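Local coordinates for autophagy-related protein 9 (Schizosaccharomyces pombe, PDB 7D0I) that scrambles phospholipids between the two leaflets of the membrane as a homotrimer and supplies membrane to the growing autophagosome, at residues 339-344 and 467-472; 180-185 and 389-394; 189-194 and 300-305; 201-206 and 277-282. The protein carries 1 engineered substitution. All coordinates share one frame; numbering follows the deposited sequence.

How the interactions relate
From the N terminus, three pieces, 180-185, 189-194 and 201-206, open loops laid one inside another. Interaction 4 closes the shortest, at 277-282, pairing helices 198-223 and 253-289. It is nested inside interaction 3, which joins helix 183-195 to helix 302-312, and both lie within interaction 2, where the start of helix 183-195 meets the loop 389-394. Interaction 1 crosses interaction 2: 339-344 falls inside that loop, whereas 467-472 lies beyond it. Interactions 1 and 2 touch through the salt bridge Arg342-Asp184, interactions 1 and 3 through Leu471 and Trp302, interactions 3 and 4 through Val190 and Met282.

Interaction 1: 339-344 and 467-472; sequences IANRIM and EYNELQ. With LMN (Lauryl Maltose Neopentyl Glycol), chain G.
Leu471 offers one methyl, CD2, to two side chains at the end of helix 336-343. Ile343 meets it through CG2 at 3.8 Å, the two side chains crossing at about a right angle, and Met344 approaches obliquely, its CG also 3.8 Å from Leu471 CD2. Chi1 and the extended chi2 of Met344 bring SD to the loop backbone beside Glu470 O; the bend at chi3 (59°) then turns CE, 3.7 Å from Glu470 O. Next along the interface, Ala340 CB rests 3.7 Å from Asn469 O, where the CA atoms of the two segments come nearest.

Beside this apolar patch the carboxamides of Asn341 and Asn469 cross obliquely, their planes 53° apart. Their nitrogens are near neighbours, Asn341 ND2 and Asn469 ND2 being 3.2 Å apart, but both are donors and do not bond to each other. Each amide is anchored separately: Asn341 ND2 donates to Tyr337 O in its own helix, and Asn469 OD1 accepts from Asn348 ND2.

In the second shell, the loop owes its shape to a type II beta turn from Glu467 to Glu470, in which Asn469 takes the positive phi (58°) expected of the third residue. Tyr191 and Trp302 pack on Leu471 as well. Leu471 occupies the N-cap position of helix 472-480, and the first residue of that helix, Gln472, accepts through OE1 a hydrogen bond from OAR of the bound detergent, at 3.2 Å, while its NE2 bonds to Asp476. A type II turn running into a helix N terminus thus ties a helix end to the wall of the detergent pocket.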
# COMPACT_ATOMS: atom_id res chain seq x y z
N ILE A 339 -11.37 -31.69 1.72
CA ILE A 339 -12.44 -32.07 2.63
C ILE A 339 -13.73 -31.35 2.26
O ILE A 339 -14.82 -31.91 2.37
CB ILE A 339 -12.02 -31.80 4.08
CG1 ILE A 339 -10.89 -32.75 4.45
CG2 ILE A 339 -13.18 -31.99 5.01
CD1 ILE A 339 -10.22 -32.41 5.74
N ALA A 340 -13.63 -30.11 1.80
CA ALA A 340 -14.81 -29.42 1.31
C ALA A 340 -15.38 -30.10 0.07
O ALA A 340 -16.60 -30.20 -0.08
CB ALA A 340 -14.49 -27.96 1.00
N ASN A 341 -14.52 -30.58 -0.83
CA ASN A 341 -15.01 -31.28 -2.01
C ASN A 341 -15.63 -32.61 -1.66
O ASN A 341 -16.50 -33.10 -2.40
CB ASN A 341 -13.89 -31.49 -3.02
CG ASN A 341 -13.63 -30.28 -3.85
OD1 ASN A 341 -13.98 -30.24 -5.03
ND2 ASN A 341 -13.01 -29.28 -3.26
N ARG A 342 -15.20 -33.24 -0.57
CA ARG A 342 -15.77 -34.52 -0.20
C ARG A 342 -17.05 -34.37 0.61
O ARG A 342 -17.94 -35.22 0.52
CB ARG A 342 -14.76 -35.35 0.59
CG ARG A 342 -13.46 -35.59 -0.15
CD ARG A 342 -12.59 -36.59 0.57
NE ARG A 342 -12.96 -37.96 0.21
CZ ARG A 342 -12.29 -38.70 -0.66
NH1 ARG A 342 -11.21 -38.22 -1.25
NH2 ARG A 342 -12.69 -39.93 -0.92
N ILE A 343 -17.17 -33.31 1.40
CA ILE A 343 -18.41 -33.07 2.14
C ILE A 343 -19.50 -32.60 1.19
O ILE A 343 -20.66 -33.04 1.28
CB ILE A 343 -18.18 -32.05 3.27
CG1 ILE A 343 -17.20 -32.59 4.29
CG2 ILE A 343 -19.48 -31.73 3.95
CD1 ILE A 343 -16.79 -31.58 5.30
N MET A 344 -19.17 -31.71 0.27
CA MET A 344 -20.13 -31.11 -0.64
C MET A 344 -20.12 -31.76 -2.01
O MET A 344 -20.35 -31.08 -3.01
CB MET A 344 -19.86 -29.62 -0.77
CG MET A 344 -20.12 -28.83 0.47
SD MET A 344 -20.24 -27.09 0.09
CE MET A 344 -21.59 -27.10 -1.06
N GLU A 467 -22.21 -20.79 -3.32
CA GLU A 467 -21.03 -21.09 -4.10
C GLU A 467 -20.64 -22.54 -3.92
O GLU A 467 -21.08 -23.21 -2.99
CB GLU A 467 -19.88 -20.18 -3.70
CG GLU A 467 -20.11 -18.74 -4.05
CD GLU A 467 -19.04 -17.83 -3.53
OE1 GLU A 467 -18.33 -18.24 -2.59
OE2 GLU A 467 -18.90 -16.71 -4.06
N TYR A 468 -19.81 -23.03 -4.83
CA TYR A 468 -19.36 -24.40 -4.74
C TYR A 468 -18.33 -24.55 -3.63
O TYR A 468 -17.54 -23.64 -3.36
CB TYR A 468 -18.76 -24.85 -6.07
CG TYR A 468 -19.71 -24.72 -7.23
CD1 TYR A 468 -19.70 -23.60 -8.02
CD2 TYR A 468 -20.60 -25.72 -7.53
CE1 TYR A 468 -20.55 -23.49 -9.08
CE2 TYR A 468 -21.45 -25.62 -8.58
CZ TYR A 468 -21.42 -24.50 -9.35
OH TYR A 468 -22.27 -24.37 -10.42
N ASN A 469 -18.36 -25.69 -2.97
CA ASN A 469 -17.47 -26.04 -1.88
C ASN A 469 -17.54 -25.06 -0.72
O ASN A 469 -16.68 -25.10 0.17
CB ASN A 469 -16.03 -26.18 -2.35
CG ASN A 469 -15.89 -27.21 -3.44
OD1 ASN A 469 -16.64 -28.17 -3.49
ND2 ASN A 469 -14.94 -27.00 -4.33
N GLU A 470 -18.54 -24.19 -0.69
CA GLU A 470 -18.78 -23.32 0.45
C GLU A 470 -19.63 -24.07 1.44
O GLU A 470 -20.83 -24.26 1.22
CB GLU A 470 -19.46 -22.02 0.02
CG GLU A 470 -20.02 -21.25 1.17
CD GLU A 470 -20.29 -19.82 0.82
OE1 GLU A 470 -19.49 -18.95 1.23
OE2 GLU A 470 -21.30 -19.55 0.14
N LEU A 471 -19.02 -24.52 2.53
CA LEU A 471 -19.72 -25.32 3.52
C LEU A 471 -20.88 -24.53 4.10
O LEU A 471 -20.93 -23.31 4.03
CB LEU A 471 -18.75 -25.77 4.61
CG LEU A 471 -17.76 -26.83 4.15
CD1 LEU A 471 -16.74 -27.08 5.21
CD2 LEU A 471 -18.47 -28.11 3.83
N GLN A 472 -21.84 -25.26 4.67
CA GLN A 472 -23.11 -24.65 5.03
C GLN A 472 -22.95 -23.51 6.01
O GLN A 472 -23.62 -22.48 5.88
CB GLN A 472 -24.05 -25.71 5.60
CG GLN A 472 -25.39 -25.15 6.00
CD GLN A 472 -26.29 -24.90 4.82
OE1 GLN A 472 -26.56 -25.80 4.04
NE2 GLN A 472 -26.76 -23.68 4.68
C1 LMN G . -32.83 -33.32 5.94
O1 LMN G . -33.68 -34.29 6.20
C2 LMN G . -32.08 -32.88 7.21
O2 LMN G . -31.44 -34.01 7.79
C3 LMN G . -31.05 -31.86 6.86
O3 LMN G . -30.38 -31.44 8.10
C4 LMN G . -31.60 -30.67 6.19
O4 LMN G . -30.47 -29.90 5.60
C5 LMN G . -32.56 -30.99 5.09
O5 LMN G . -33.55 -32.05 5.44
C6 LMN G . -33.32 -29.73 4.68
O6 LMN G . -33.48 -28.89 5.80
CAA LMN G . -45.68 -37.60 6.66
CAB LMN G . -43.26 -37.68 1.81
OAI LMN G . -30.89 -24.15 5.36
OAJ LMN G . -29.39 -27.51 2.21
OAL LMN G . -27.72 -36.58 1.77
OAN LMN G . -31.32 -33.07 0.70
OAP LMN G . -32.18 -35.37 1.21
OAQ LMN G . -28.84 -25.11 7.68
OAR LMN G . -26.70 -28.25 1.99
OAS LMN G . -27.89 -27.48 8.77
OAT LMN G . -26.23 -29.68 4.57
OAU LMN G . -27.99 -29.48 6.25
OAV LMN G . -26.77 -32.53 2.74
CAW LMN G . -44.30 -37.60 7.38
CAX LMN G . -42.17 -36.58 1.75
CAY LMN G . -43.42 -36.48 6.76
CAZ LMN G . -41.25 -36.88 0.54
CBA LMN G . -42.04 -37.07 6.36
CBB LMN G . -39.82 -37.24 1.04
CBC LMN G . -41.41 -36.15 5.27
CBD LMN G . -39.16 -38.14 -0.03
CBE LMN G . -40.10 -36.81 4.74
CBF LMN G . -37.97 -38.93 0.61
CBG LMN G . -39.25 -37.33 5.95
CBH LMN G . -37.20 -37.98 1.57
CBI LMN G . -37.83 -37.73 5.43
CBJ LMN G . -36.10 -38.81 2.30
CBK LMN G . -36.88 -36.48 5.49
CBL LMN G . -34.95 -37.85 2.75
CBM LMN G . -31.21 -25.41 5.89
CBN LMN G . -29.77 -28.76 1.67
CBP LMN G . -28.28 -35.31 1.53
CBQ LMN G . -35.40 -36.96 5.67
CBR LMN G . -34.99 -36.34 3.22
CBS LMN G . -34.53 -34.61 5.09
CBT LMN G . -32.95 -36.71 4.84
OBV LMN G . -32.24 -36.63 3.59
OBX LMN G . -30.10 -36.00 2.97
OBY LMN G . -30.31 -27.60 5.30
OBZ LMN G . -29.10 -31.08 1.89
OCB LMN G . -29.47 -32.69 3.61
CCC LMN G . -29.98 -26.27 5.89
CCD LMN G . -28.60 -29.70 1.64
CCF LMN G . -29.14 -34.91 2.70
CCH LMN G . -31.17 -33.41 2.13
CCJ LMN G . -31.40 -35.53 3.45
CCL LMN G . -32.01 -34.61 2.41
CCM LMN G . -34.45 -36.16 4.70
CCN LMN G . -29.43 -26.37 7.31
CCO LMN G . -27.56 -29.19 2.66
CCQ LMN G . -29.73 -33.51 2.43
CCR LMN G . -30.28 -28.71 6.28
CCS LMN G . -28.87 -31.47 3.29
CCT LMN G . -28.41 -27.44 7.40
CCU LMN G . -26.71 -30.23 3.30
CCV LMN G . -28.95 -28.78 7.05
CCW LMN G . -27.37 -31.52 3.58

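Interaction 2: 180-185 and 389-394; sequences VENLDS and DEQGQL
Gln391 carries the largest share of this surface contact. Its CG is anti to the backbone N (chi1 -158°), and a bend at chi2 swings the amide across to 180-185, where NE2 donates to Glu181 O at 2.9 Å. The bond is fairly straight, with an N-H...O angle of 156°. The acceptor lies close to the plane of the Gln391 amide, but NE2 stands above the carbonyl plane of Glu181, off the lone-pair direction.

Asn182, next in buried area, follows Glu181 and turns its side chain toward the Gln391 backbone. It occupies the N-cap position of helix 183-195, so the contact sets the very start of that helix against the connection between helices 384-387 and 404-410. The connection turns sharply here: Asp389 N donates to Gln393 O at 2.8 Å, a weak bond runs from Gly392 N to Asp389 O, and the positive phi of Gly392 (86°) favours glycine, a pattern resembling a type I turn followed by a G1 bulge.

Asp184, one residue into the helix beyond Leu183, directs its CB at the loop. Its OD2 is 3.2 Å from Gly392 O, but two acceptors cannot bond, and the carboxylate is instead compensated by two arginines: OD1 pairs with Arg342 NE and OD2 with Arg345 NE. Ser185 OG donates back to Asn182 O at 3.2 Å, in the carbonyl plane and along a lone pair.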
# COMPACT_ATOMS: atom_id res chain seq x y z
N VAL A 180 -12.02 -47.00 7.71
CA VAL A 180 -13.29 -46.41 7.29
C VAL A 180 -13.67 -46.89 5.90
O VAL A 180 -14.74 -47.48 5.70
CB VAL A 180 -13.22 -44.87 7.36
CG1 VAL A 180 -13.44 -44.41 8.79
CG2 VAL A 180 -11.89 -44.36 6.85
N GLU A 181 -12.80 -46.65 4.91
CA GLU A 181 -13.03 -46.98 3.51
C GLU A 181 -14.27 -46.31 2.94
O GLU A 181 -14.69 -46.63 1.82
CB GLU A 181 -13.10 -48.50 3.29
CG GLU A 181 -11.91 -49.27 3.86
CD GLU A 181 -10.62 -49.02 3.11
OE1 GLU A 181 -10.68 -48.66 1.92
OE2 GLU A 181 -9.54 -49.19 3.71
N ASN A 182 -14.88 -45.40 3.69
CA ASN A 182 -16.05 -44.61 3.30
C ASN A 182 -15.83 -43.16 3.69
O ASN A 182 -16.65 -42.54 4.36
CB ASN A 182 -17.32 -45.17 3.92
CG ASN A 182 -18.57 -44.60 3.29
OD1 ASN A 182 -18.50 -43.79 2.36
ND2 ASN A 182 -19.73 -45.03 3.77
N LEU A 183 -14.67 -42.62 3.29
CA LEU A 183 -14.21 -41.34 3.80
C LEU A 183 -15.22 -40.22 3.62
O LEU A 183 -15.28 -39.31 4.45
CB LEU A 183 -12.89 -40.97 3.12
CG LEU A 183 -12.21 -39.71 3.64
CD1 LEU A 183 -11.95 -39.84 5.12
CD2 LEU A 183 -10.91 -39.48 2.90
N ASP A 184 -16.02 -40.26 2.55
CA ASP A 184 -16.94 -39.16 2.31
C ASP A 184 -17.99 -39.06 3.40
O ASP A 184 -18.21 -37.99 3.97
CB ASP A 184 -17.61 -39.32 0.94
CG ASP A 184 -16.78 -38.75 -0.18
OD1 ASP A 184 -15.62 -38.38 0.08
OD2 ASP A 184 -17.29 -38.67 -1.31
N SER A 185 -18.66 -40.17 3.71
CA SER A 185 -19.68 -40.13 4.75
C SER A 185 -19.07 -39.87 6.12
O SER A 185 -19.70 -39.22 6.96
CB SER A 185 -20.48 -41.42 4.76
OG SER A 185 -19.71 -42.48 5.29
N ASP A 389 -23.09 -43.99 -5.48
CA ASP A 389 -22.95 -45.27 -4.81
C ASP A 389 -23.53 -45.22 -3.41
O ASP A 389 -23.85 -44.16 -2.87
CB ASP A 389 -21.47 -45.66 -4.71
CG ASP A 389 -20.94 -46.26 -5.99
OD1 ASP A 389 -21.69 -46.99 -6.66
OD2 ASP A 389 -19.76 -46.00 -6.32
N GLU A 390 -23.66 -46.40 -2.81
CA GLU A 390 -23.83 -46.45 -1.36
C GLU A 390 -22.57 -45.97 -0.66
O GLU A 390 -22.65 -45.36 0.41
CB GLU A 390 -24.21 -47.86 -0.91
CG GLU A 390 -23.51 -48.97 -1.69
CD GLU A 390 -22.08 -49.21 -1.23
OE1 GLU A 390 -21.74 -48.82 -0.10
OE2 GLU A 390 -21.30 -49.79 -2.01
N GLN A 391 -21.41 -46.22 -1.26
CA GLN A 391 -20.15 -45.69 -0.76
C GLN A 391 -20.00 -44.20 -1.04
O GLN A 391 -19.05 -43.59 -0.55
CB GLN A 391 -18.99 -46.47 -1.37
CG GLN A 391 -17.69 -46.40 -0.60
CD GLN A 391 -16.69 -45.47 -1.24
OE1 GLN A 391 -17.03 -44.72 -2.16
NE2 GLN A 391 -15.45 -45.50 -0.76
N GLY A 392 -20.92 -43.62 -1.81
CA GLY A 392 -20.97 -42.18 -1.98
C GLY A 392 -20.07 -41.64 -3.07
O GLY A 392 -19.27 -40.74 -2.83
N GLN A 393 -20.20 -42.17 -4.28
CA GLN A 393 -19.40 -41.68 -5.39
C GLN A 393 -20.10 -42.02 -6.69
O GLN A 393 -20.85 -42.99 -6.77
CB GLN A 393 -17.99 -42.26 -5.36
CG GLN A 393 -16.96 -41.40 -6.07
CD GLN A 393 -15.63 -41.39 -5.35
OE1 GLN A 393 -15.55 -41.76 -4.18
NE2 GLN A 393 -14.59 -40.96 -6.04
N LEU A 394 -19.84 -41.21 -7.71
CA LEU A 394 -20.54 -41.33 -8.99
C LEU A 394 -20.40 -42.74 -9.54
O LEU A 394 -19.28 -43.21 -9.79
CB LEU A 394 -19.99 -40.31 -9.97
CG LEU A 394 -20.63 -40.26 -11.35
CD1 LEU A 394 -22.04 -39.79 -11.22
CD2 LEU A 394 -19.86 -39.35 -12.26

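Interaction 3: 189-194 and 300-305; sequences QVYTYY and VSWQRV
Val190 O is gripped twice, by Tyr194 N one helical turn on, at 3.0 Å, and by the hydroxyl of Tyr286 in helix 253-289. The same turn of helix carries Tyr191 and Tyr194, which with Trp302 form an aromatic cluster that packs helix 183-195 against the first turn of helix 302-312.

The pair Tyr191 and Trp302 is T-shaped: the edge of the tyrosine points at the face of the indole, with its ring centroid 5.1 Å from that of the indole's six-membered ring and the planes at 89°. CD1 of Tyr191 does the touching, offset toward the rim of the indole, and its OH is tied to His473 ND1, which fixes the far end of the ring. Val190 CG1 meets the indole differently, at its edge, 4.2 Å from Trp302 CH2.

Tyr194 has more surface buried here than any other residue. Its ring lies obliquely to the indole, planes 41° apart, with CD2 3.5 Å from Trp302 CE3, and reaches over to the residues before the helix, where Val300 also packs on His588 of a neighbouring subunit. There Val300 O lies at the ring edge, in plane, and accepts a weak bond from Tyr194 OH at 3.3 Å.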
# COMPACT_ATOMS: atom_id res chain seq x y z
N GLN A 189 -20.14 -36.78 8.46
CA GLN A 189 -20.60 -36.93 9.83
C GLN A 189 -19.77 -36.08 10.78
O GLN A 189 -20.30 -35.51 11.74
CB GLN A 189 -20.55 -38.39 10.24
CG GLN A 189 -21.64 -39.22 9.63
CD GLN A 189 -21.52 -40.67 10.00
OE1 GLN A 189 -20.77 -41.03 10.90
NE2 GLN A 189 -22.26 -41.52 9.30
N VAL A 190 -18.46 -36.00 10.55
CA VAL A 190 -17.63 -35.07 11.31
C VAL A 190 -18.18 -33.65 11.18
O VAL A 190 -18.32 -32.93 12.18
CB VAL A 190 -16.17 -35.14 10.83
CG1 VAL A 190 -15.40 -33.96 11.33
CG2 VAL A 190 -15.53 -36.41 11.32
N TYR A 191 -18.55 -33.26 9.97
CA TYR A 191 -19.03 -31.90 9.76
C TYR A 191 -20.38 -31.66 10.41
O TYR A 191 -20.61 -30.61 11.00
CB TYR A 191 -19.10 -31.58 8.27
CG TYR A 191 -19.58 -30.19 8.02
CD1 TYR A 191 -18.78 -29.10 8.26
CD2 TYR A 191 -20.86 -29.95 7.55
CE1 TYR A 191 -19.21 -27.84 8.04
CE2 TYR A 191 -21.30 -28.69 7.33
CZ TYR A 191 -20.47 -27.64 7.58
OH TYR A 191 -20.91 -26.36 7.36
N THR A 192 -21.30 -32.62 10.31
CA THR A 192 -22.60 -32.41 10.93
C THR A 192 -22.55 -32.56 12.44
O THR A 192 -23.45 -32.06 13.12
CB THR A 192 -23.63 -33.37 10.37
OG1 THR A 192 -23.28 -34.71 10.71
CG2 THR A 192 -23.70 -33.24 8.88
N TYR A 193 -21.54 -33.22 12.98
CA TYR A 193 -21.34 -33.17 14.42
C TYR A 193 -20.75 -31.83 14.84
O TYR A 193 -21.03 -31.35 15.93
CB TYR A 193 -20.43 -34.30 14.87
CG TYR A 193 -20.31 -34.41 16.37
CD1 TYR A 193 -21.21 -35.15 17.10
CD2 TYR A 193 -19.29 -33.78 17.05
CE1 TYR A 193 -21.11 -35.25 18.46
CE2 TYR A 193 -19.18 -33.87 18.40
CZ TYR A 193 -20.09 -34.61 19.11
OH TYR A 193 -19.98 -34.71 20.47
N TYR A 194 -19.93 -31.22 13.98
CA TYR A 194 -19.45 -29.88 14.28
C TYR A 194 -20.58 -28.87 14.25
O TYR A 194 -20.76 -28.10 15.20
CB TYR A 194 -18.37 -29.48 13.29
CG TYR A 194 -18.12 -28.01 13.29
CD1 TYR A 194 -17.60 -27.38 14.40
CD2 TYR A 194 -18.41 -27.24 12.18
CE1 TYR A 194 -17.39 -26.04 14.41
CE2 TYR A 194 -18.19 -25.89 12.18
CZ TYR A 194 -17.68 -25.30 13.30
OH TYR A 194 -17.45 -23.95 13.31
N VAL A 300 -15.88 -23.61 19.07
CA VAL A 300 -14.73 -23.90 18.22
C VAL A 300 -15.09 -23.63 16.77
O VAL A 300 -16.25 -23.73 16.36
CB VAL A 300 -14.26 -25.36 18.43
CG1 VAL A 300 -15.32 -26.33 17.97
CG2 VAL A 300 -12.95 -25.62 17.73
N SER A 301 -14.09 -23.25 15.98
CA SER A 301 -14.29 -22.95 14.58
C SER A 301 -14.02 -24.18 13.72
O SER A 301 -13.51 -25.20 14.19
CB SER A 301 -13.38 -21.81 14.15
OG SER A 301 -12.03 -22.11 14.44
N TRP A 302 -14.38 -24.09 12.44
CA TRP A 302 -14.12 -25.20 11.54
C TRP A 302 -12.66 -25.26 11.14
O TRP A 302 -12.14 -26.34 10.86
CB TRP A 302 -14.99 -25.09 10.30
CG TRP A 302 -14.77 -26.18 9.31
CD1 TRP A 302 -14.27 -26.06 8.06
CD2 TRP A 302 -15.04 -27.57 9.50
NE1 TRP A 302 -14.21 -27.28 7.45
CE2 TRP A 302 -14.68 -28.23 8.31
CE3 TRP A 302 -15.55 -28.33 10.55
CZ2 TRP A 302 -14.81 -29.59 8.15
CZ3 TRP A 302 -15.68 -29.68 10.39
CH2 TRP A 302 -15.32 -30.30 9.20
N GLN A 303 -11.97 -24.12 11.10
CA GLN A 303 -10.55 -24.15 10.79
C GLN A 303 -9.76 -24.85 11.88
O GLN A 303 -8.77 -25.53 11.59
CB GLN A 303 -10.03 -22.74 10.57
CG GLN A 303 -10.61 -22.05 9.35
CD GLN A 303 -11.94 -21.39 9.62
OE1 GLN A 303 -12.60 -21.68 10.62
NE2 GLN A 303 -12.34 -20.48 8.74
N ARG A 304 -10.19 -24.73 13.14
CA ARG A 304 -9.52 -25.45 14.21
C ARG A 304 -9.74 -26.95 14.10
O ARG A 304 -8.82 -27.74 14.32
CB ARG A 304 -10.00 -24.92 15.56
CG ARG A 304 -9.46 -25.66 16.77
CD ARG A 304 -7.97 -25.40 17.00
NE ARG A 304 -7.67 -23.99 17.24
CZ ARG A 304 -6.91 -23.25 16.44
NH1 ARG A 304 -6.36 -23.78 15.36
NH2 ARG A 304 -6.69 -21.98 16.73
N VAL A 305 -10.96 -27.35 13.74
CA VAL A 305 -11.23 -28.77 13.52
C VAL A 305 -10.41 -29.29 12.36
O VAL A 305 -9.87 -30.40 12.41
CB VAL A 305 -12.73 -29.01 13.30
CG1 VAL A 305 -13.00 -30.47 13.12
CG2 VAL A 305 -13.53 -28.47 14.46

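Interaction 4: 201-206 and 277-282; sequences CIIVHR and PRLWQM
Leu279 is the hub of this contact, and both of its methyl branches are used. CD1 touches Ile202 CG2 at 3.6 Å and Ile203 CD1 at 3.9 Å, while CD2 comes to 3.9 Å from Ile202 CD1. Ile203 runs alongside Leu279 but the other way, and Ile202 lies across it at a slant. This small apolar knot is the close-packed part of an otherwise loose antiparallel pairing: the axes of segments 201-206 and 277-282 run at 157°, 11.7 Å apart at their closest, too far for the backbones to touch. Helix 198-223 and helix 253-289 are successive membrane-crossing helices, met here near the cytoplasmic end of the pair, at a place where the second helix is kinked around Pro277.

The looser, polar side differs in chemistry. Arg206, its chain extended from CG to NE, meets the end of Leu279 head-on, and Leu279 CD1 lies over one face of the guanidinium. Arg278 comes in at about a right angle after a bend at chi3, so that its NH1 is 3.7 Å from Arg206 NH2, with that nitrogen in the plane of the Arg278 guanidinium, at its edge. Like charges at this distance would repel, but Asp275 OD1 forms salt bridges with NH1 of both arginines. A single shared carboxylate therefore probably offsets part of the repulsion, and the site is likely to keep a net positive charge at the membrane boundary.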
# COMPACT_ATOMS: atom_id res chain seq x y z
N CYS A 201 -25.97 -30.82 22.30
CA CYS A 201 -26.84 -29.92 21.57
C CYS A 201 -27.66 -30.67 20.53
O CYS A 201 -28.83 -30.35 20.31
CB CYS A 201 -26.02 -28.81 20.92
SG CYS A 201 -27.01 -27.55 20.11
N ILE A 202 -27.06 -31.67 19.88
CA ILE A 202 -27.79 -32.42 18.86
C ILE A 202 -28.96 -33.15 19.49
O ILE A 202 -30.09 -33.12 18.97
CB ILE A 202 -26.85 -33.39 18.13
CG1 ILE A 202 -25.82 -32.62 17.32
CG2 ILE A 202 -27.64 -34.27 17.21
CD1 ILE A 202 -24.78 -33.49 16.71
N ILE A 203 -28.72 -33.82 20.61
CA ILE A 203 -29.79 -34.56 21.28
C ILE A 203 -30.86 -33.61 21.78
O ILE A 203 -32.06 -33.91 21.67
CB ILE A 203 -29.21 -35.41 22.43
CG1 ILE A 203 -28.32 -36.51 21.88
CG2 ILE A 203 -30.32 -36.01 23.25
CD1 ILE A 203 -29.03 -37.45 20.94
N VAL A 204 -30.47 -32.46 22.33
CA VAL A 204 -31.46 -31.51 22.82
C VAL A 204 -32.33 -31.00 21.68
O VAL A 204 -33.55 -30.90 21.82
CB VAL A 204 -30.76 -30.36 23.56
CG1 VAL A 204 -31.75 -29.26 23.86
CG2 VAL A 204 -30.16 -30.87 24.84
N HIS A 205 -31.71 -30.68 20.54
CA HIS A 205 -32.49 -30.17 19.42
C HIS A 205 -33.44 -31.22 18.88
O HIS A 205 -34.61 -30.92 18.60
CB HIS A 205 -31.56 -29.67 18.32
CG HIS A 205 -31.05 -28.29 18.53
ND1 HIS A 205 -30.14 -27.98 19.52
CD2 HIS A 205 -31.32 -27.13 17.89
CE1 HIS A 205 -29.87 -26.69 19.48
NE2 HIS A 205 -30.57 -26.15 18.50
N ARG A 206 -32.97 -32.46 18.72
CA ARG A 206 -33.86 -33.51 18.23
C ARG A 206 -35.00 -33.76 19.21
O ARG A 206 -36.15 -33.98 18.80
CB ARG A 206 -33.06 -34.79 18.00
CG ARG A 206 -32.00 -34.65 16.93
CD ARG A 206 -31.32 -35.98 16.69
NE ARG A 206 -30.39 -35.90 15.57
CZ ARG A 206 -29.69 -36.94 15.12
NH1 ARG A 206 -29.82 -38.12 15.70
NH2 ARG A 206 -28.87 -36.78 14.10
N PRO A 277 -26.25 -43.98 18.74
CA PRO A 277 -24.91 -44.60 18.87
C PRO A 277 -23.87 -44.04 17.91
O PRO A 277 -22.69 -43.93 18.28
CB PRO A 277 -25.19 -46.08 18.59
CG PRO A 277 -26.59 -46.27 18.99
CD PRO A 277 -27.29 -45.01 18.59
N ARG A 278 -24.26 -43.71 16.68
CA ARG A 278 -23.32 -43.08 15.76
C ARG A 278 -22.85 -41.74 16.29
O ARG A 278 -21.68 -41.38 16.17
CB ARG A 278 -23.97 -42.93 14.39
CG ARG A 278 -23.11 -42.25 13.36
CD ARG A 278 -23.94 -41.80 12.18
NE ARG A 278 -25.02 -40.90 12.57
CZ ARG A 278 -24.85 -39.60 12.81
NH1 ARG A 278 -25.89 -38.85 13.16
NH2 ARG A 278 -23.65 -39.05 12.71
N LEU A 279 -23.77 -40.98 16.91
CA LEU A 279 -23.38 -39.75 17.58
C LEU A 279 -22.36 -40.02 18.67
O LEU A 279 -21.42 -39.24 18.86
CB LEU A 279 -24.60 -39.06 18.16
CG LEU A 279 -25.50 -38.33 17.18
CD1 LEU A 279 -26.60 -37.63 17.94
CD2 LEU A 279 -24.68 -37.34 16.41
N TRP A 280 -22.53 -41.12 19.42
CA TRP A 280 -21.56 -41.40 20.47
C TRP A 280 -20.20 -41.74 19.88
O TRP A 280 -19.16 -41.31 20.40
CB TRP A 280 -22.04 -42.54 21.36
CG TRP A 280 -21.18 -42.67 22.57
CD1 TRP A 280 -20.07 -43.44 22.70
CD2 TRP A 280 -21.34 -41.98 23.80
NE1 TRP A 280 -19.53 -43.28 23.95
CE2 TRP A 280 -20.29 -42.39 24.65
CE3 TRP A 280 -22.27 -41.05 24.28
CZ2 TRP A 280 -20.16 -41.91 25.94
CZ3 TRP A 280 -22.13 -40.58 25.57
CH2 TRP A 280 -21.08 -41.01 26.38
N GLN A 281 -20.18 -42.53 18.81
CA GLN A 281 -18.91 -42.83 18.14
C GLN A 281 -18.22 -41.54 17.70
O GLN A 281 -17.00 -41.39 17.89
CB GLN A 281 -19.15 -43.73 16.94
CG GLN A 281 -19.75 -45.08 17.28
CD GLN A 281 -18.74 -46.03 17.89
OE1 GLN A 281 -17.53 -45.78 17.84
NE2 GLN A 281 -19.23 -47.12 18.45
N MET A 282 -18.98 -40.61 17.13
CA MET A 282 -18.37 -39.37 16.66
C MET A 282 -17.92 -38.49 17.82
O MET A 282 -16.89 -37.81 17.72
CB MET A 282 -19.33 -38.62 15.75
CG MET A 282 -18.72 -37.42 15.07
SD MET A 282 -17.23 -37.83 14.16
CE MET A 282 -17.88 -39.01 13.00